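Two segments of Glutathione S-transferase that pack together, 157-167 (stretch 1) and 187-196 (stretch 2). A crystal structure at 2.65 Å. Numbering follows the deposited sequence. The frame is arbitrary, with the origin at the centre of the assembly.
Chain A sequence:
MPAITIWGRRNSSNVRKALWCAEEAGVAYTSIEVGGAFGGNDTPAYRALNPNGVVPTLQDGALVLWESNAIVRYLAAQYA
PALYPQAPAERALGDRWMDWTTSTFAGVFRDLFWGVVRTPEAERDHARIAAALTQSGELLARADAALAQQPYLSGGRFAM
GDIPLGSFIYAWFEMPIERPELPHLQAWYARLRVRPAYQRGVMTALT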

# COMPACT_ATOMS: atom_id res chain seq x y z
N ARG A 157 10.75 -13.72 2.11
CA ARG A 157 9.80 -13.83 1.02
C ARG A 157 8.71 -12.78 1.18
O ARG A 157 8.40 -12.34 2.29
CB ARG A 157 9.18 -15.24 0.97
N PHE A 158 8.14 -12.37 0.04
CA PHE A 158 7.00 -11.47 0.03
C PHE A 158 5.83 -12.06 0.83
O PHE A 158 5.60 -13.27 0.84
CB PHE A 158 6.61 -11.21 -1.43
CG PHE A 158 5.26 -10.58 -1.62
CD1 PHE A 158 4.13 -11.36 -1.71
CD2 PHE A 158 5.14 -9.21 -1.79
CE1 PHE A 158 2.88 -10.79 -1.91
CE2 PHE A 158 3.89 -8.63 -1.99
CZ PHE A 158 2.76 -9.42 -2.06
N ALA A 159 5.08 -11.19 1.50
CA ALA A 159 3.88 -11.59 2.23
C ALA A 159 3.05 -10.33 2.51
O ALA A 159 3.37 -9.24 2.01
CB ALA A 159 4.23 -12.35 3.51
N MET A 160 1.98 -10.49 3.30
CA MET A 160 1.04 -9.40 3.54
C MET A 160 1.72 -8.14 4.05
O MET A 160 1.23 -7.03 3.81
CB MET A 160 -0.01 -9.86 4.55
CG MET A 160 0.63 -10.41 5.84
SD MET A 160 -0.55 -10.69 7.16
CE MET A 160 -1.92 -11.18 6.15
N GLY A 161 2.83 -8.30 4.77
CA GLY A 161 3.51 -7.16 5.36
C GLY A 161 4.01 -6.16 4.34
O GLY A 161 4.14 -4.97 4.65
N ASP A 162 4.28 -6.60 3.11
CA ASP A 162 4.73 -5.68 2.08
C ASP A 162 3.59 -4.89 1.44
O ASP A 162 3.85 -3.91 0.73
CB ASP A 162 5.46 -6.45 0.98
CG ASP A 162 6.78 -7.02 1.44
OD1 ASP A 162 6.78 -8.10 2.08
OD2 ASP A 162 7.81 -6.38 1.15
N ILE A 163 2.35 -5.28 1.68
CA ILE A 163 1.23 -4.79 0.88
C ILE A 163 0.85 -3.36 1.24
O ILE A 163 0.68 -2.55 0.32
CB ILE A 163 0.05 -5.76 1.01
CG1 ILE A 163 0.34 -7.03 0.22
CG2 ILE A 163 -1.25 -5.12 0.54
CD1 ILE A 163 -0.72 -8.10 0.37
N PRO A 164 0.71 -2.96 2.51
CA PRO A 164 0.31 -1.56 2.78
C PRO A 164 1.30 -0.54 2.25
O PRO A 164 0.90 0.36 1.48
CB PRO A 164 0.19 -1.52 4.31
CG PRO A 164 -0.10 -2.92 4.69
CD PRO A 164 0.67 -3.77 3.75
N LEU A 165 2.59 -0.64 2.61
CA LEU A 165 3.56 0.30 2.05
C LEU A 165 3.74 0.12 0.55
O LEU A 165 3.97 1.10 -0.17
CB LEU A 165 4.91 0.16 2.76
CG LEU A 165 5.95 1.22 2.38
CD1 LEU A 165 5.46 2.63 2.72
CD2 LEU A 165 7.28 0.94 3.05
N GLY A 166 3.63 -1.12 0.05
CA GLY A 166 3.75 -1.36 -1.38
C GLY A 166 2.69 -0.63 -2.19
O GLY A 166 2.95 -0.21 -3.32
N SER A 167 1.49 -0.47 -1.62
CA SER A 167 0.44 0.24 -2.34
C SER A 167 0.66 1.75 -2.34
O SER A 167 0.22 2.44 -3.27
CB SER A 167 -0.93 -0.11 -1.76
OG SER A 167 -1.06 -1.50 -1.49
N ALA A 187 14.64 -1.14 -5.63
CA ALA A 187 14.73 -2.51 -6.13
C ALA A 187 13.56 -3.36 -5.64
O ALA A 187 13.11 -4.27 -6.34
CB ALA A 187 16.06 -3.13 -5.72
N TRP A 188 13.08 -3.07 -4.42
CA TRP A 188 11.89 -3.72 -3.90
C TRP A 188 10.67 -3.36 -4.74
O TRP A 188 9.88 -4.24 -5.11
CB TRP A 188 11.71 -3.32 -2.44
CG TRP A 188 10.38 -3.59 -1.76
CD1 TRP A 188 9.89 -4.81 -1.37
CD2 TRP A 188 9.42 -2.62 -1.31
NE1 TRP A 188 8.69 -4.66 -0.73
CE2 TRP A 188 8.38 -3.32 -0.67
CE3 TRP A 188 9.34 -1.22 -1.39
CZ2 TRP A 188 7.25 -2.68 -0.12
CZ3 TRP A 188 8.23 -0.58 -0.83
CH2 TRP A 188 7.20 -1.31 -0.21
N TYR A 189 10.53 -2.08 -5.08
CA TYR A 189 9.45 -1.67 -5.96
C TYR A 189 9.57 -2.32 -7.33
O TYR A 189 8.56 -2.66 -7.95
CB TYR A 189 9.45 -0.15 -6.09
CG TYR A 189 8.43 0.39 -7.06
CD1 TYR A 189 7.10 -0.00 -6.99
CD2 TYR A 189 8.79 1.30 -8.05
CE1 TYR A 189 6.17 0.48 -7.87
CE2 TYR A 189 7.87 1.79 -8.93
CZ TYR A 189 6.56 1.38 -8.84
OH TYR A 189 5.64 1.87 -9.73
N ALA A 190 10.81 -2.51 -7.81
CA ALA A 190 11.00 -3.20 -9.09
C ALA A 190 10.53 -4.65 -9.01
O ALA A 190 10.00 -5.17 -9.99
CB ALA A 190 12.47 -3.13 -9.50
N ARG A 191 10.69 -5.30 -7.86
CA ARG A 191 10.25 -6.68 -7.74
C ARG A 191 8.75 -6.77 -7.51
O ARG A 191 8.12 -7.77 -7.90
CB ARG A 191 11.01 -7.37 -6.61
CG ARG A 191 12.48 -7.56 -6.89
CD ARG A 191 13.15 -8.39 -5.79
NE ARG A 191 13.09 -7.73 -4.48
CZ ARG A 191 14.01 -6.88 -4.01
NH1 ARG A 191 13.80 -6.24 -2.86
NH2 ARG A 191 15.10 -6.60 -4.71
N LEU A 192 8.18 -5.76 -6.87
CA LEU A 192 6.72 -5.70 -6.77
C LEU A 192 6.10 -5.59 -8.16
O LEU A 192 5.11 -6.26 -8.46
CB LEU A 192 6.30 -4.52 -5.90
CG LEU A 192 6.64 -4.62 -4.40
CD1 LEU A 192 6.25 -3.35 -3.67
CD2 LEU A 192 6.00 -5.84 -3.76
N ARG A 193 6.70 -4.77 -9.02
CA ARG A 193 6.13 -4.49 -10.33
C ARG A 193 6.06 -5.73 -11.21
O ARG A 193 5.23 -5.78 -12.12
CB ARG A 193 6.90 -3.38 -11.02
CG ARG A 193 6.52 -1.99 -10.48
CD ARG A 193 7.06 -0.83 -11.32
NE ARG A 193 8.21 -1.19 -12.16
CZ ARG A 193 9.49 -0.96 -11.84
NH1 ARG A 193 9.81 -0.37 -10.71
NH2 ARG A 193 10.44 -1.33 -12.68
N VAL A 194 6.88 -6.76 -10.95
CA VAL A 194 6.77 -7.98 -11.75
C VAL A 194 5.57 -8.83 -11.39
O VAL A 194 5.21 -9.73 -12.16
CB VAL A 194 8.05 -8.84 -11.65
CG1 VAL A 194 9.29 -7.98 -11.76
CG2 VAL A 194 8.06 -9.65 -10.36
N ARG A 195 4.91 -8.57 -10.25
CA ARG A 195 3.75 -9.37 -9.85
C ARG A 195 2.50 -8.92 -10.61
O ARG A 195 2.19 -7.73 -10.63
CB ARG A 195 3.50 -9.26 -8.35
CG ARG A 195 4.71 -9.57 -7.49
CD ARG A 195 4.35 -9.46 -6.03
NE ARG A 195 3.50 -10.58 -5.63
CZ ARG A 195 3.97 -11.75 -5.23
NH1 ARG A 195 5.27 -11.96 -5.15
NH2 ARG A 195 3.13 -12.71 -4.88
N PRO A 196 1.77 -9.84 -11.25
CA PRO A 196 0.52 -9.43 -11.92
C PRO A 196 -0.51 -8.87 -10.96
O PRO A 196 -1.16 -7.87 -11.28
CB PRO A 196 0.03 -10.72 -12.59
CG PRO A 196 1.24 -11.57 -12.72
CD PRO A 196 2.13 -11.24 -11.55

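The helix of stretch 1 and the helix of stretch 2 run nearly at right angles, their axes 11.3 Å apart at closest approach. Side chains such as Trp188 and Leu192 reach the other stretch, and at Gly166 they meet backbone. Trp188 has the largest area covered by the other stretch. Its CA-to-CB bond points toward stretch 1, and with chi1 in the t well (166°) and chi2 at 73° the indole is carried edge-first to Asp162 and Leu165. There Trp188 NE1 donates a hydrogen bond to Asp162 OD2 at 2.7 Å, with an N-H...O angle of 143°. Tryptophan suits this place because one ring system offers a polar N-H and, further along the same edge, apolar carbon: while NE1 meets the carboxylate, Trp188 CH2 lies 3.8 Å from Leu165 CG. Asp162, with chi1 at -68° (m), directs its carboxylate to that indole edge, and both its oxygens also find hydrogen bonds elsewhere in the structure, which satisfies a buried charged group.

Gly166 lets the partners come close to the backbone. Its N is 3.6 Å from Trp188 CH2, and its CA is 3.9 Å from Leu192 CD1. An ideal CB here would sit tightly, 3.3 Å from Leu192 CD1, and would also clash with Asp162 O at 2.6 Å. Leu192, in the common m,t rotamer, also places its CD2 3.9 Å from Phe158 CE2, so its two methyls serve different neighbours.

Phe158, with chi1 at 166° (t) and chi2 at -87°, presents a ring face to Arg195. The guanidinium lies flat on it, with planes at 16° and centres 3.8 Å apart; Arg195 CZ is 3.5 Å from Phe158 CD1, a cation-pi arrangement. The turn at chi3 (72°, p), after an extended chi2, helps lay the side chain along the ring, where CD adds a CH-pi contact. Stacking leaves the guanidinium edge free, and NE and NH2 hydrogen-bond elsewhere in the structure.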